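Arylmalonate decarboxylase (Bordetella bronchiseptica, PDB 3IXL) catalyses the decarboxylation of 2-aryl-2-methylmalonates, taking up a proton to give 2-arylpropionates and releasing carbon dioxide. Local coordinates at residues A[70-74]-A[75-79]; A[125-128]-A[129-132]; A[151-155]-A[156-160]; A[160-163]-A[164-168]; A[184-188]-A[189-193]. The protein carries 2 engineered substitutions. All coordinates share one frame; numbering follows the deposited sequence.

Contacts 1 and 5 are buried, each at the end of a central strand in one of the two four-stranded parallel sheets. Both touch the bound 2-phenylacetic acid, as does the partly buried contact 2. Contact 3 reaches it through Val156. Contacts 3 and 4 lie at the surface and share Ala160. Contacts 1 to 4 each sit at the start of a helix, whereas contact 5 is a strand end and a beta turn. The chemistry changes with place. The thiol of an engineered cysteine caps the helix in contact 1 and a carboxylate does so in contact 4. Contact 2 relies on an asparagine amide, contact 3 mostly on apolar packing, and contact 5 on glycine backbone and leucine contacts.

Contact 1: A[70-74]-A[75-79]; sequences VSLMC and TSLSF. Engineered in segment 70-74: Cys74 (natural residue Gly). With PAC (2-phenylacetic acid), chain C.
Cys74 is the N-cap of helix 75-79 and touches Leu77 in the first turn. It is an engineered residue, glycine in the natural sequence. The junction follows the end of strand 67-72 in a parallel sheet, with an inverse gamma turn centred on Met73. Cys74 CB lies 3.7 Å from Leu77 CB. With SG anti to the backbone N (chi1 -180°), the sulfur is brought to the start of the helix. There SG accepts a capping hydrogen bond from Leu77 N at 3.3 Å, with an N-H...S angle of 158°. It also packs on Leu77 CB. On the ligand, SG comes within 3.5 Å of C2 of 2-phenylacetic acid. Farther along Leu77, CD2 meets Leu72 CD1 at 4.2 Å.

The ligand carboxylate sits at the helix N-terminus and receives four hydrogen bonds from residues 75-79. Thr75 N and Thr75 OG1 both donate to O1. Ser76 N and Ser76 OG both donate to O2. The helix end probably steadies the negative charge further. Ser211 is a second partner of Thr75 OG1, and Tyr48 OH is one for Ser76 OG. The Ser76 OG bond to ligand O2 is 2.7 Å long.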
loop_
_atom_site.group_PDB
_atom_site.type_symbol
_atom_site.label_atom_id
_atom_site.label_comp_id
_atom_site.label_asym_id
_atom_site.label_seq_id
_atom_site.Cartn_x
_atom_site.Cartn_y
_atom_site.Cartn_z
ATOM N N VAL A 70 -0.270 3.617 13.912
ATOM C CA VAL A 70 0.097 4.543 12.849
ATOM C C VAL A 70 0.638 3.756 11.669
ATOM O O VAL A 70 1.488 2.871 11.850
ATOM C CB VAL A 70 1.159 5.547 13.324
ATOM C CG1 VAL A 70 1.669 6.378 12.151
ATOM C CG2 VAL A 70 0.567 6.458 14.419
ATOM N N SER A 71 0.133 4.056 10.472
ATOM C CA SER A 71 0.670 3.480 9.243
ATOM C C SER A 71 1.161 4.560 8.304
ATOM O O SER A 71 0.453 5.539 8.050
ATOM C CB SER A 71 -0.390 2.651 8.518
ATOM O OG SER A 71 0.146 2.208 7.277
ATOM N N LEU A 72 2.368 4.380 7.782
ATOM C CA LEU A 72 2.847 5.205 6.686
ATOM C C LEU A 72 2.225 4.653 5.408
ATOM O O LEU A 72 2.644 3.604 4.898
ATOM C CB LEU A 72 4.378 5.182 6.604
ATOM C CG LEU A 72 4.988 5.893 5.393
ATOM C CD1 LEU A 72 4.575 7.358 5.329
ATOM C CD2 LEU A 72 6.506 5.802 5.402
ATOM N N MET A 73 1.214 5.362 4.908
ATOM C CA MET A 73 0.406 4.893 3.785
ATOM C C MET A 73 0.981 5.312 2.428
ATOM O O MET A 73 0.325 5.989 1.626
ATOM C CB MET A 73 -1.044 5.337 3.959
ATOM C CG MET A 73 -1.737 4.624 5.112
ATOM S SD MET A 73 -2.157 2.899 4.769
ATOM C CE MET A 73 -3.569 3.171 3.681
ATOM N N CYS A 74 2.223 4.892 2.188
ATOM C CA CYS A 74 2.873 5.058 0.891
ATOM C C CYS A 74 3.826 3.899 0.694
ATOM O O CYS A 74 4.688 3.641 1.534
ATOM C CB CYS A 74 3.640 6.375 0.801
ATOM S SG CYS A 74 4.447 6.599 -0.814
ATOM N N THR A 75 3.644 3.175 -0.407
ATOM C CA THR A 75 4.440 1.986 -0.685
ATOM C C THR A 75 5.861 2.415 -1.027
ATOM O O THR A 75 6.829 1.980 -0.390
ATOM C CB THR A 75 3.846 1.160 -1.860
ATOM O OG1 THR A 75 2.430 1.382 -1.971
ATOM C CG2 THR A 75 4.125 -0.327 -1.664
ATOM N N SER A 76 5.984 3.295 -2.014
ATOM C CA SER A 76 7.304 3.641 -2.524
ATOM C C SER A 76 8.157 4.445 -1.541
ATOM O O SER A 76 9.372 4.261 -1.483
ATOM C CB SER A 76 7.215 4.286 -3.914
ATOM O OG SER A 76 6.386 5.430 -3.901
ATOM N N LEU A 77 7.528 5.303 -0.746
ATOM C CA LEU A 77 8.261 6.037 0.287
ATOM C C LEU A 77 8.892 5.061 1.271
ATOM O O LEU A 77 9.954 5.341 1.843
ATOM C CB LEU A 77 7.309 6.978 1.025
ATOM C CG LEU A 77 7.726 8.176 1.846
ATOM C CD1 LEU A 77 8.819 8.984 1.184
ATOM C CD2 LEU A 77 6.479 9.015 1.937
ATOM N N SER A 78 8.239 3.911 1.469
ATOM C CA SER A 78 8.731 2.903 2.400
ATOM C C SER A 78 9.627 1.807 1.795
ATOM O O SER A 78 10.384 1.187 2.539
ATOM C CB SER A 78 7.595 2.317 3.251
ATOM O OG SER A 78 6.538 1.776 2.469
ATOM N N PHE A 79 9.590 1.608 0.473
ATOM C CA PHE A 79 10.471 0.605 -0.156
ATOM C C PHE A 79 11.670 1.152 -0.935
ATOM O O PHE A 79 12.557 0.367 -1.298
ATOM C CB PHE A 79 9.696 -0.463 -0.982
ATOM C CG PHE A 79 9.109 0.029 -2.304
ATOM C CD1 PHE A 79 9.926 0.508 -3.341
ATOM C CD2 PHE A 79 7.738 -0.048 -2.524
ATOM C CE1 PHE A 79 9.376 0.948 -4.544
ATOM C CE2 PHE A 79 7.172 0.372 -3.726
ATOM C CZ PHE A 79 7.988 0.871 -4.740
HETATM C C1 PAC C . 2.896 4.724 -3.427
HETATM C C2 PAC C . 2.676 6.177 -3.805
HETATM C "C1'" PAC C . 1.429 6.914 -3.363
HETATM C "C2'" PAC C . 1.012 7.958 -4.196
HETATM C "C3'" PAC C . -0.116 8.715 -3.885
HETATM C "C4'" PAC C . -0.833 8.433 -2.726
HETATM C "C5'" PAC C . -0.426 7.388 -1.887
HETATM C "C6'" PAC C . 0.709 6.630 -2.193
HETATM O O1 PAC C . 2.051 4.046 -2.778
HETATM O O2 PAC C . 3.995 4.233 -3.815
#

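Contact 2: A[125-128]-A[129-132]; sequences AYID and DVNE. With PAC (2-phenylacetic acid), chain C.
Tyr126 and Val130 meet by apolar contact. Val130 CG1 lies over one face of the Tyr126 ring, 3.7 Å from its centroid and 21° off the ring normal. This is a CH-pi contact, and the two side chains cross at about a right angle. A chi1 of 179° carries Val130 CG1 to the ring.

The polar contacts gather on Asn131. Its OD1 lies in the plane of the Tyr126 ring, at the edge, 3.4 Å from CD1. That oxygen has Thr124 OG1 as its hydrogen-bond partner. Asn131 ND2 donates to Asp128 OD1 at 3.0 Å. The bond lies in the amide plane and uses the anti lone pair of OD1. The modified cysteine at position 148 also hydrogen-bonds to Asp128 OD1. A second bond from ND2 runs to Tyr126 O at 3.2 Å and arrives above the carbonyl plane. Together these partners fix the rotation of the amide.

Backbone bonds complete the turn. Asn131 N donates to the O of the N-cap Ile127, and Glu132 N to Asp128 O.

Tyr126 OH donates to O2 of 2-phenylacetic acid at 2.7 Å, and Ser187 OG is its other partner. Tyr126, in the loop between strand 119-124 and helix 128-140, lines the ligand pocket, and Val130 of the first helical turn packs on its ring.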
loop_
_atom_site.group_PDB
_atom_site.type_symbol
_atom_site.label_atom_id
_atom_site.label_comp_id
_atom_site.label_asym_id
_atom_site.label_seq_id
_atom_site.Cartn_x
_atom_site.Cartn_y
_atom_site.Cartn_z
ATOM N N ALA A 125 1.917 1.867 -10.924
ATOM C CA ALA A 125 1.670 3.194 -11.445
ATOM C C ALA A 125 2.971 3.887 -11.851
ATOM O O ALA A 125 2.918 4.957 -12.439
ATOM C CB ALA A 125 0.943 4.031 -10.402
ATOM N N TYR A 126 4.113 3.279 -11.527
ATOM C CA TYR A 126 5.384 4.023 -11.431
ATOM C C TYR A 126 6.243 4.091 -12.676
ATOM O O TYR A 126 6.051 3.335 -13.631
ATOM C CB TYR A 126 6.276 3.414 -10.351
ATOM C CG TYR A 126 5.637 3.057 -9.035
ATOM C CD1 TYR A 126 5.731 1.759 -8.536
ATOM C CD2 TYR A 126 5.004 4.023 -8.260
ATOM C CE1 TYR A 126 5.184 1.424 -7.305
ATOM C CE2 TYR A 126 4.444 3.699 -7.021
ATOM C CZ TYR A 126 4.549 2.390 -6.559
ATOM O OH TYR A 126 4.017 2.040 -5.331
ATOM N N ILE A 127 7.222 4.999 -12.620
ATOM C CA ILE A 127 8.356 4.993 -13.563
ATOM C C ILE A 127 9.378 3.925 -13.148
ATOM O O ILE A 127 9.364 3.444 -12.011
ATOM C CB ILE A 127 9.026 6.390 -13.725
ATOM C CG1 ILE A 127 9.592 6.906 -12.395
ATOM C CG2 ILE A 127 8.022 7.387 -14.322
ATOM C CD1 ILE A 127 10.469 8.176 -12.538
ATOM N N ASP A 128 10.274 3.570 -14.063
ATOM C CA ASP A 128 11.082 2.367 -13.893
ATOM C C ASP A 128 12.126 2.370 -12.787
ATOM O O ASP A 128 12.435 1.305 -12.251
ATOM C CB ASP A 128 11.687 1.915 -15.227
ATOM C CG ASP A 128 10.684 1.184 -16.097
ATOM O OD1 ASP A 128 9.615 0.752 -15.584
ATOM O OD2 ASP A 128 10.959 1.029 -17.306
ATOM N N ASP A 129 12.651 3.534 -12.412
ATOM C CA ASP A 129 13.569 3.557 -11.265
ATOM C C ASP A 129 12.830 3.043 -10.036
ATOM O O ASP A 129 13.377 2.262 -9.258
ATOM C CB ASP A 129 14.134 4.958 -11.004
ATOM C CG ASP A 129 15.156 4.987 -9.857
ATOM O OD1 ASP A 129 15.823 3.966 -9.593
ATOM O OD2 ASP A 129 15.288 6.058 -9.237
ATOM N N VAL A 130 11.590 3.490 -9.869
ATOM C CA VAL A 130 10.778 3.048 -8.745
ATOM C C VAL A 130 10.394 1.561 -8.899
ATOM O O VAL A 130 10.442 0.810 -7.925
ATOM C CB VAL A 130 9.550 3.960 -8.556
ATOM C CG1 VAL A 130 8.678 3.474 -7.401
ATOM C CG2 VAL A 130 9.994 5.400 -8.288
ATOM N N ASN A 131 10.067 1.124 -10.124
ATOM C CA ASN A 131 9.778 -0.291 -10.365
ATOM C C ASN A 131 10.946 -1.221 -10.051
ATOM O O ASN A 131 10.749 -2.302 -9.499
ATOM C CB ASN A 131 9.290 -0.509 -11.798
ATOM C CG ASN A 131 7.968 0.166 -12.058
ATOM O OD1 ASN A 131 7.105 0.194 -11.177
ATOM N ND2 ASN A 131 7.800 0.735 -13.255
ATOM N N GLU A 132 12.160 -0.781 -10.389
ATOM C CA GLU A 132 13.365 -1.548 -10.088
ATOM C C GLU A 132 13.556 -1.669 -8.584
ATOM O O GLU A 132 13.901 -2.735 -8.082
ATOM C CB GLU A 132 14.598 -0.895 -10.717
ATOM C CG GLU A 132 14.658 -1.023 -12.229
ATOM C CD GLU A 132 15.896 -0.377 -12.840
ATOM O OE1 GLU A 132 16.024 -0.415 -14.084
ATOM O OE2 GLU A 132 16.744 0.159 -12.093
HETATM C C1 PAC C . 2.896 4.724 -3.427
HETATM C C2 PAC C . 2.676 6.177 -3.805
HETATM C "C1'" PAC C . 1.429 6.914 -3.363
HETATM C "C2'" PAC C . 1.012 7.958 -4.196
HETATM C "C3'" PAC C . -0.116 8.715 -3.885
HETATM C "C4'" PAC C . -0.833 8.433 -2.726
HETATM C "C5'" PAC C . -0.426 7.388 -1.887
HETATM C "C6'" PAC C . 0.709 6.630 -2.193
HETATM O O1 PAC C . 2.051 4.046 -2.778
HETATM O O2 PAC C . 3.995 4.233 -3.815
#

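Contact 3: A[151-155]-A[156-160]; sequences LGITG and VEAMA
Ile153 makes most of the apolar contact with the helix that follows. Its CG2 branch lies against two residues. Ala158 CB is 3.7 Å from Ile153 CG2. Met159 CG is also 3.7 Å from it, on the next residue of the helix. The Ile153 and Met159 side chains run past each other in opposite directions. Beyond CG the methionine is extended (chi2 170°), and this carries its methyl across to the backbone of Ile153. Met159 CE ends close there, 3.2 Å from Ile153 O. Ile153 is itself tied by backbone hydrogen bonding to Ala125, and its side chain touches Val162.

Thr154 points away from the helix, and its side chain touches Thr44. Its backbone bonds with Val43.

Gly155 is at the N-cap position of helix 156-160. Its carbonyl faces the first turn and accepts a weak hydrogen bond from Met159 N at 3.3 Å, with an N-H...O angle of 144°. Two carbons pack near the same oxygen. Ala158 CB sits 3.7 Å from Gly155 O, and Met159 CG lies 3.8 Å from it.

Just after the cap, Val156 points away from the loop, and its side chain is about 4 Å from the bound 2-phenylacetic acid. The methionine also reaches inward, where it touches Ala125 and the engineered Ser188. This is a loop-to-helix junction with glycine at the N-cap position, and it brings one side of a short helix, through Val156, to the ligand pocket.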
loop_
_atom_site.group_PDB
_atom_site.type_symbol
_atom_site.label_atom_id
_atom_site.label_comp_id
_atom_site.label_asym_id
_atom_site.label_seq_id
_atom_site.Cartn_x
_atom_site.Cartn_y
_atom_site.Cartn_z
ATOM N N LEU A 151 2.483 2.184 -15.470
ATOM C CA LEU A 151 1.856 3.358 -16.075
ATOM C C LEU A 151 2.786 4.560 -16.228
ATOM O O LEU A 151 2.455 5.506 -16.946
ATOM C CB LEU A 151 0.602 3.768 -15.296
ATOM C CG LEU A 151 -0.496 2.717 -15.160
ATOM C CD1 LEU A 151 -1.555 3.277 -14.229
ATOM C CD2 LEU A 151 -1.078 2.342 -16.527
ATOM N N GLY A 152 3.937 4.537 -15.557
ATOM C CA GLY A 152 4.919 5.630 -15.709
ATOM C C GLY A 152 4.444 6.993 -15.232
ATOM O O GLY A 152 4.776 8.023 -15.823
ATOM N N ILE A 153 3.681 7.003 -14.143
ATOM C CA ILE A 153 3.124 8.230 -13.570
ATOM C C ILE A 153 3.931 8.687 -12.356
ATOM O O ILE A 153 4.290 7.873 -11.502
ATOM C CB ILE A 153 1.644 8.009 -13.144
ATOM C CG1 ILE A 153 0.800 7.602 -14.354
ATOM C CG2 ILE A 153 1.061 9.266 -12.481
ATOM C CD1 ILE A 153 -0.591 7.096 -13.993
ATOM N N THR A 154 4.215 9.988 -12.273
ATOM C CA THR A 154 4.836 10.528 -11.061
ATOM C C THR A 154 3.969 11.518 -10.304
ATOM O O THR A 154 4.317 11.898 -9.196
ATOM C CB THR A 154 6.201 11.193 -11.315
ATOM O OG1 THR A 154 6.031 12.344 -12.151
ATOM C CG2 THR A 154 7.163 10.193 -11.932
ATOM N N GLY A 155 2.849 11.936 -10.888
ATOM C CA GLY A 155 1.972 12.891 -10.214
ATOM C C GLY A 155 1.001 12.197 -9.278
ATOM O O GLY A 155 0.386 11.205 -9.652
ATOM N N VAL A 156 0.853 12.730 -8.068
ATOM C CA VAL A 156 -0.089 12.164 -7.095
ATOM C C VAL A 156 -1.538 12.223 -7.602
ATOM O O VAL A 156 -2.244 11.208 -7.611
ATOM C CB VAL A 156 0.039 12.856 -5.714
ATOM C CG1 VAL A 156 -1.111 12.459 -4.789
ATOM C CG2 VAL A 156 1.375 12.521 -5.072
ATOM N N GLU A 157 -1.977 13.406 -8.030
ATOM C CA GLU A 157 -3.330 13.579 -8.579
ATOM C C GLU A 157 -3.589 12.747 -9.834
ATOM O O GLU A 157 -4.695 12.220 -10.026
ATOM C CB GLU A 157 -3.628 15.058 -8.863
ATOM C CG GLU A 157 -4.493 15.748 -7.819
ATOM C CD GLU A 157 -4.050 15.471 -6.398
ATOM O OE1 GLU A 157 -2.904 15.830 -6.041
ATOM O OE2 GLU A 157 -4.856 14.893 -5.639
ATOM N N ALA A 158 -2.573 12.626 -10.686
ATOM C CA ALA A 158 -2.694 11.857 -11.915
ATOM C C ALA A 158 -3.036 10.395 -11.623
ATOM O O ALA A 158 -3.787 9.765 -12.370
ATOM C CB ALA A 158 -1.417 11.955 -12.744
ATOM N N MET A 159 -2.495 9.856 -10.534
ATOM C CA MET A 159 -2.768 8.459 -10.199
ATOM C C MET A 159 -4.238 8.225 -9.828
ATOM O O MET A 159 -4.815 7.198 -10.195
ATOM C CB MET A 159 -1.820 7.952 -9.113
ATOM C CG MET A 159 -0.447 7.522 -9.648
ATOM S SD MET A 159 0.660 7.230 -8.291
ATOM C CE MET A 159 2.224 7.243 -9.141
ATOM N N ALA A 160 -4.845 9.187 -9.136
ATOM C CA ALA A 160 -6.258 9.083 -8.760
ATOM C C ALA A 160 -7.203 9.129 -9.967
ATOM O O ALA A 160 -8.368 8.742 -9.861
ATOM C CB ALA A 160 -6.627 10.170 -7.752
#

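Contact 4: A[160-163]-A[164-168]; sequences ARVD and TATLV
Asp163 and Thr166 make the main polar contact. The Asp163 carboxylate reaches over the first turn of the helix and uses its two oxygens separately. OD1 accepts from Thr166 N at 3.0 Å, with an N-H...O angle of 153°. This donor comes from above the carboxylate plane. OD2 accepts from Thr166 OG1 at 2.6 Å. That hydroxyl comes in on the syn side, 25° out of the plane. Two bonds to one threonine thus hold the carboxylate and fix its turn. The Asp163 side chain stands between its backbone N and carbonyl carbon (chi1 67°), and this folds it over the helix start. The positive end of the helix dipole probably favours the charged carboxylate here.

The backbone adds one bond. Leu167 N donates to Asp163 O at 3.2 Å.

Apolar contacts come next. Val162 CG1 lies 3.7 Å from Thr166 CG2, and the two side chains cross at about a right angle. The same methyl touches Leu167 CD2 at 3.8 Å. Thr166 therefore shows its hydroxyl to Asp163 and its methyl to Val162.

Farther out, Leu151 touches Val162, and Leu191 touches Leu167. Thr164 and Val168 pack on Ala196 of the next helix. The contact lies at the surface, and the Val162 side chain is about 11 Å from the bound ligand.

The segments form an aspartate N-cap at the start of helix 164-176. Val162 just before the cap and Leu167 in the helix pair across it as a hydrophobic staple.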
loop_
_atom_site.group_PDB
_atom_site.type_symbol
_atom_site.label_atom_id
_atom_site.label_comp_id
_atom_site.label_asym_id
_atom_site.label_seq_id
_atom_site.Cartn_x
_atom_site.Cartn_y
_atom_site.Cartn_z
ATOM N N ALA A 160 -4.845 9.187 -9.136
ATOM C CA ALA A 160 -6.258 9.083 -8.760
ATOM C C ALA A 160 -7.203 9.129 -9.967
ATOM O O ALA A 160 -8.368 8.742 -9.861
ATOM C CB ALA A 160 -6.627 10.170 -7.752
ATOM N N ARG A 161 -6.699 9.599 -11.106
ATOM C CA ARG A 161 -7.520 9.733 -12.314
ATOM C C ARG A 161 -7.586 8.463 -13.161
ATOM O O ARG A 161 -8.396 8.386 -14.084
ATOM C CB ARG A 161 -7.046 10.910 -13.170
ATOM C CG ARG A 161 -7.254 12.260 -12.508
ATOM C CD ARG A 161 -7.175 13.411 -13.507
ATOM N NE ARG A 161 -5.827 13.624 -14.040
ATOM C CZ ARG A 161 -4.899 14.399 -13.474
ATOM N NH1 ARG A 161 -5.152 15.033 -12.331
ATOM N NH2 ARG A 161 -3.709 14.531 -14.045
ATOM N N VAL A 162 -6.739 7.477 -12.867
ATOM C CA VAL A 162 -6.712 6.245 -13.649
ATOM C C VAL A 162 -7.990 5.446 -13.351
ATOM O O VAL A 162 -8.314 5.184 -12.188
ATOM C CB VAL A 162 -5.455 5.407 -13.329
ATOM C CG1 VAL A 162 -5.410 4.132 -14.160
ATOM C CG2 VAL A 162 -4.179 6.222 -13.590
ATOM N N ASP A 163 -8.696 5.056 -14.409
ATOM C CA ASP A 163 -9.976 4.361 -14.276
ATOM C C ASP A 163 -9.836 2.861 -14.015
ATOM O O ASP A 163 -8.798 2.249 -14.287
ATOM C CB ASP A 163 -10.782 4.561 -15.553
ATOM C CG ASP A 163 -10.147 3.871 -16.725
ATOM O OD1 ASP A 163 -10.600 2.768 -17.088
ATOM O OD2 ASP A 163 -9.150 4.414 -17.245
ATOM N N THR A 164 -10.927 2.271 -13.538
ATOM C CA THR A 164 -10.958 0.861 -13.188
ATOM C C THR A 164 -10.557 -0.059 -14.329
ATOM O O THR A 164 -9.776 -0.987 -14.136
ATOM C CB THR A 164 -12.358 0.476 -12.669
ATOM O OG1 THR A 164 -12.638 1.239 -11.492
ATOM C CG2 THR A 164 -12.475 -1.027 -12.379
ATOM N N ALA A 165 -11.108 0.176 -15.519
ATOM C CA ALA A 165 -10.833 -0.728 -16.638
ATOM C C ALA A 165 -9.366 -0.713 -17.070
ATOM O O ALA A 165 -8.819 -1.743 -17.459
ATOM C CB ALA A 165 -11.750 -0.414 -17.817
ATOM N N THR A 166 -8.736 0.456 -16.982
ATOM C CA THR A 166 -7.309 0.569 -17.254
ATOM C C THR A 166 -6.513 -0.268 -16.249
ATOM O O THR A 166 -5.549 -0.937 -16.609
ATOM C CB THR A 166 -6.865 2.041 -17.203
ATOM O OG1 THR A 166 -7.494 2.754 -18.281
ATOM C CG2 THR A 166 -5.341 2.177 -17.328
ATOM N N LEU A 167 -6.930 -0.233 -14.986
ATOM C CA LEU A 167 -6.234 -0.999 -13.954
ATOM C C LEU A 167 -6.445 -2.507 -14.107
ATOM O O LEU A 167 -5.513 -3.292 -13.914
ATOM C CB LEU A 167 -6.672 -0.537 -12.559
ATOM C CG LEU A 167 -6.299 0.905 -12.215
ATOM C CD1 LEU A 167 -7.003 1.358 -10.954
ATOM C CD2 LEU A 167 -4.773 1.049 -12.094
ATOM N N VAL A 168 -7.659 -2.913 -14.477
ATOM C CA VAL A 168 -7.912 -4.328 -14.744
ATOM C C VAL A 168 -7.002 -4.813 -15.880
ATOM O O VAL A 168 -6.375 -5.868 -15.793
ATOM C CB VAL A 168 -9.403 -4.601 -15.104
ATOM C CG1 VAL A 168 -9.595 -6.033 -15.639
ATOM C CG2 VAL A 168 -10.304 -4.343 -13.894
#

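Contact 5: A[184-188]-A[189-193]; sequences ILLSS and GGLLT. Engineered in segment 184-188: Ser188 (natural residue Cys). With PAC (2-phenylacetic acid), chain C.
Leu186 and Thr193 reach toward each other tip to tip. Leu186 CD2 meets Thr193 CG2 at 3.6 Å. Thr193 OG1 hydrogen-bonds to Ser210 OG. The other Leu186 branch, CD1, lies 4.1 Å from Leu191 CD1, and these two leucines meet at a slant. Leu191 CG also rests on Ser188 CB at 4.0 Å.

Ser188 is engineered, cysteine in the natural sequence. It opens a type I beta turn that ends at Leu191. A weak hydrogen bond from Leu191 N to Ser188 O, 3.3 Å long, closes the turn. The serine hydroxyl, placed anti to N by a chi1 of -178°, lies alongside the following peptide. There Ser188 OG accepts from Gly190 N at 3.2 Å, with an N-H...O angle of 161°.

The turn presents backbone to the ligand. Gly189 N donates to O1 of 2-phenylacetic acid at 2.8 Å, and the bond is nearly straight at 179°. Gly190 CA comes within 3.5 Å of ring atom C3' of the ligand. Neither glycine has a side chain to stand between backbone and ligand, and the ring lies close.

Strand 183-187 runs between strands 119-124 and 208-210 of its parallel sheet. Leu186 packs on Ala123 and on Cys171 of helix 164-176. Beyond Thr193 the chain goes on to helix 196-204.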
loop_
_atom_site.group_PDB
_atom_site.type_symbol
_atom_site.label_atom_id
_atom_site.label_comp_id
_atom_site.label_asym_id
_atom_site.label_seq_id
_atom_site.Cartn_x
_atom_site.Cartn_y
_atom_site.Cartn_z
ATOM N N ILE A 184 -0.707 -11.199 -8.086
ATOM C CA ILE A 184 -0.380 -9.905 -8.667
ATOM C C ILE A 184 -0.286 -8.861 -7.561
ATOM O O ILE A 184 -1.147 -8.811 -6.671
ATOM C CB ILE A 184 -1.462 -9.475 -9.699
ATOM C CG1 ILE A 184 -1.567 -10.518 -10.829
ATOM C CG2 ILE A 184 -1.167 -8.081 -10.273
ATOM C CD1 ILE A 184 -2.874 -10.470 -11.607
ATOM N N LEU A 185 0.763 -8.045 -7.621
ATOM C CA LEU A 185 0.843 -6.850 -6.791
ATOM C C LEU A 185 0.485 -5.645 -7.651
ATOM O O LEU A 185 1.156 -5.357 -8.637
ATOM C CB LEU A 185 2.241 -6.677 -6.188
ATOM C CG LEU A 185 2.484 -5.368 -5.430
ATOM C CD1 LEU A 185 1.560 -5.254 -4.220
ATOM C CD2 LEU A 185 3.949 -5.285 -4.996
ATOM N N LEU A 186 -0.595 -4.967 -7.279
ATOM C CA LEU A 186 -1.011 -3.726 -7.908
ATOM C C LEU A 186 -0.518 -2.599 -7.001
ATOM O O LEU A 186 -1.078 -2.336 -5.928
ATOM C CB LEU A 186 -2.530 -3.715 -8.090
ATOM C CG LEU A 186 -3.229 -2.489 -8.684
ATOM C CD1 LEU A 186 -2.617 -2.042 -10.020
ATOM C CD2 LEU A 186 -4.701 -2.844 -8.867
ATOM N N SER A 187 0.568 -1.957 -7.422
ATOM C CA SER A 187 1.304 -1.071 -6.530
ATOM C C SER A 187 1.092 0.403 -6.831
ATOM O O SER A 187 1.233 0.858 -7.971
ATOM C CB SER A 187 2.798 -1.412 -6.513
ATOM O OG SER A 187 3.435 -0.801 -5.394
ATOM N N SER A 188 0.752 1.103 -5.750
ATOM C CA SER A 188 0.608 2.557 -5.579
ATOM C C SER A 188 -0.676 2.828 -4.851
ATOM O O SER A 188 -1.766 2.510 -5.340
ATOM C CB SER A 188 0.640 3.387 -6.854
ATOM O OG SER A 188 0.544 4.758 -6.478
ATOM N N GLY A 189 -0.528 3.451 -3.687
ATOM C CA GLY A 189 -1.648 3.844 -2.858
ATOM C C GLY A 189 -2.384 5.039 -3.412
ATOM O O GLY A 189 -3.343 5.507 -2.801
ATOM N N GLY A 190 -1.950 5.540 -4.564
ATOM C CA GLY A 190 -2.621 6.675 -5.202
ATOM C C GLY A 190 -3.693 6.239 -6.174
ATOM O O GLY A 190 -4.483 7.057 -6.635
ATOM N N LEU A 191 -3.718 4.946 -6.464
ATOM C CA LEU A 191 -4.681 4.371 -7.391
ATOM C C LEU A 191 -5.971 4.009 -6.680
ATOM O O LEU A 191 -5.957 3.597 -5.514
ATOM C CB LEU A 191 -4.087 3.115 -8.034
ATOM C CG LEU A 191 -2.820 3.308 -8.873
ATOM C CD1 LEU A 191 -2.235 1.959 -9.252
ATOM C CD2 LEU A 191 -3.112 4.146 -10.110
ATOM N N LEU A 192 -7.082 4.161 -7.393
ATOM C CA LEU A 192 -8.392 3.765 -6.888
ATOM C C LEU A 192 -8.733 2.417 -7.496
ATOM O O LEU A 192 -9.205 2.318 -8.628
ATOM C CB LEU A 192 -9.448 4.839 -7.197
ATOM C CG LEU A 192 -9.204 6.160 -6.460
ATOM C CD1 LEU A 192 -9.993 7.310 -7.078
ATOM C CD2 LEU A 192 -9.514 6.030 -4.968
ATOM N N THR A 193 -8.472 1.374 -6.719
ATOM C CA THR A 193 -8.407 0.009 -7.227
ATOM C C THR A 193 -9.528 -0.913 -6.760
ATOM O O THR A 193 -9.556 -2.076 -7.158
ATOM C CB THR A 193 -7.090 -0.671 -6.794
ATOM O OG1 THR A 193 -7.068 -0.824 -5.366
ATOM C CG2 THR A 193 -5.880 0.153 -7.239
HETATM C C1 PAC C . 2.896 4.724 -3.427
HETATM C C2 PAC C . 2.676 6.177 -3.805
HETATM C "C1'" PAC C . 1.429 6.914 -3.363
HETATM C "C2'" PAC C . 1.012 7.958 -4.196
HETATM C "C3'" PAC C . -0.116 8.715 -3.885
HETATM C "C4'" PAC C . -0.833 8.433 -2.726
HETATM C "C5'" PAC C . -0.426 7.388 -1.887
HETATM C "C6'" PAC C . 0.709 6.630 -2.193
HETATM O O1 PAC C . 2.051 4.046 -2.778
HETATM O O2 PAC C . 3.995 4.233 -3.815
#